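Local structure of protein-disulfide isomerase (Novosphingobium aromaticivorans, 3GMF) at residues A4-H8 and K152-E156. The protein adopts a thioredoxin fold and probably acts as a disulfide isomerase, helping to form or rearrange disulfide bonds in other proteins. Numbering follows the deposited sequence. Where two conformers were deposited one is given.
Sequences ADGHH and KLAAE
Glu156 lays its aliphatic part against the turn that runs from Ala4 to His7: CG sits 3.5 Å from the carbonyl O of Asp5 and 3.6 Å from NE2 of the His7 ring, which it meets obliquely. With CG anti to the backbone N (chi1 178°) the chain leaves the helix toward the turn, and the bend at chi2 (-96°) brings the carboxylate past Gly6, its plane 74° from that of the imidazole. Next to it, Leu153 touches with one branch, CD2, which comes 3.5 Å from Gly6 CA. At the more exposed margin, in one of two conformers of Lys152, OD2 of Asp5 approaches CE at 3.4 Å while NZ stays beyond a salt bridge; this placing of the lysine end is uncertain. Cutting Glu156 back to an alanine takes away the CG that packs on CD2 and NE2 of His7, and would probably open a gap beside the Asp5 carbonyl.

The turn is type II, closed by His7 N to Ala4 O at 3.0 Å. Gly6, at positive phi, has no CB; one there would collide with OE1 of Glu156 and press on Leu153 CD2. Outside the contact, Glu54 takes a hydrogen bond from His7 ND1 and helps fix the ring, Arg56 of strand 51-57 touches both His7 and Glu156, and Met65 and Ala68 of helix 62-73 pack on Leu153. The arrangement holds the N-terminal turn, which leads into outermost strand 7-10 of the thioredoxin-fold sheet, against helix 147-164.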
loop_
_atom_site.group_PDB
_atom_site.type_symbol
_atom_site.label_atom_id
_atom_site.label_comp_id
_atom_site.label_asym_id
_atom_site.label_seq_id
_atom_site.Cartn_x
_atom_site.Cartn_y
_atom_site.Cartn_z
ATOM N N ALA A 4 9.603 10.898 -0.137
ATOM C CA ALA A 4 8.925 11.135 1.154
ATOM C C ALA A 4 8.219 9.896 1.741
ATOM O O ALA A 4 7.985 8.921 1.034
ATOM C CB ALA A 4 7.940 12.288 1.009
ATOM N N ASP A 5 7.900 9.931 3.035
ATOM C CA ASP A 5 7.272 8.782 3.704
ATOM C C ASP A 5 5.949 8.394 3.037
ATOM O O ASP A 5 5.182 9.256 2.622
ATOM C CB ASP A 5 7.043 9.054 5.190
ATOM C CG ASP A 5 8.335 9.307 5.937
ATOM O OD1 ASP A 5 9.174 8.391 6.023
ATOM O OD2 ASP A 5 8.519 10.434 6.416
ATOM N N GLY A 6 5.726 7.090 2.897
ATOM C CA GLY A 6 4.558 6.594 2.161
ATOM C C GLY A 6 4.716 6.611 0.651
ATOM O O GLY A 6 3.763 6.280 -0.059
ATOM N N HIS A 7 5.893 7.024 0.158
ATOM C CA HIS A 7 6.230 6.931 -1.289
ATOM C C HIS A 7 7.384 5.965 -1.447
ATOM O O HIS A 7 8.369 6.042 -0.696
ATOM C CB HIS A 7 6.731 8.260 -1.871
ATOM C CG HIS A 7 5.772 9.409 -1.794
ATOM N ND1 HIS A 7 5.373 10.103 -2.916
ATOM C CD2 HIS A 7 5.198 10.036 -0.740
ATOM C CE1 HIS A 7 4.582 11.099 -2.557
ATOM N NE2 HIS A 7 4.444 11.068 -1.244
ATOM N N HIS A 8 7.298 5.074 -2.425
ATOM C CA HIS A 8 8.406 4.139 -2.696
ATOM C C HIS A 8 8.596 3.944 -4.181
ATOM O O HIS A 8 7.629 3.725 -4.909
ATOM C CB HIS A 8 8.137 2.799 -2.041
ATOM C CG HIS A 8 8.419 2.792 -0.571
ATOM N ND1 HIS A 8 7.477 3.149 0.366
ATOM C CD2 HIS A 8 9.545 2.494 0.119
ATOM C CE1 HIS A 8 8.006 3.070 1.572
ATOM N NE2 HIS A 8 9.257 2.664 1.451
ATOM N N LYS A 152 2.755 11.020 9.438
ATOM C CA LYS A 152 3.355 11.322 8.129
ATOM C C LYS A 152 2.615 10.591 7.006
ATOM O O LYS A 152 2.376 11.155 5.929
ATOM C CB LYS A 152 4.841 10.972 8.113
ATOM C CG LYS A 152 5.689 11.836 9.043
ATOM C CD LYS A 152 5.906 13.250 8.503
ATOM C CE LYS A 152 7.133 13.318 7.608
ATOM N NZ LYS A 152 7.371 14.696 7.110
ATOM N N LEU A 153 2.237 9.347 7.274
ATOM C CA LEU A 153 1.448 8.593 6.303
ATOM C C LEU A 153 0.058 9.213 6.151
ATOM O O LEU A 153 -0.464 9.266 5.040
ATOM C CB LEU A 153 1.331 7.127 6.696
ATOM C CG LEU A 153 2.638 6.329 6.704
ATOM C CD1 LEU A 153 2.321 4.970 7.374
ATOM C CD2 LEU A 153 3.241 6.147 5.319
ATOM N N ALA A 154 -0.530 9.680 7.254
ATOM C CA ALA A 154 -1.793 10.429 7.196
ATOM C C ALA A 154 -1.651 11.715 6.350
ATOM O O ALA A 154 -2.503 12.031 5.518
ATOM C CB ALA A 154 -2.280 10.763 8.601
ATOM N N ALA A 155 -0.532 12.411 6.522
ATOM C CA ALA A 155 -0.292 13.664 5.781
ATOM C C ALA A 155 -0.129 13.393 4.279
ATOM O O ALA A 155 -0.637 14.137 3.427
ATOM C CB ALA A 155 0.942 14.397 6.355
ATOM N N GLU A 156 0.593 12.329 3.964
ATOM C CA GLU A 156 0.791 11.905 2.576
ATOM C C GLU A 156 -0.567 11.557 1.924
ATOM O O GLU A 156 -0.841 11.902 0.767
ATOM C CB GLU A 156 1.768 10.716 2.586
ATOM C CG GLU A 156 2.046 10.113 1.243
ATOM C CD GLU A 156 1.163 8.917 1.007
ATOM O OE1 GLU A 156 1.048 8.058 1.921
ATOM O OE2 GLU A 156 0.580 8.848 -0.088
#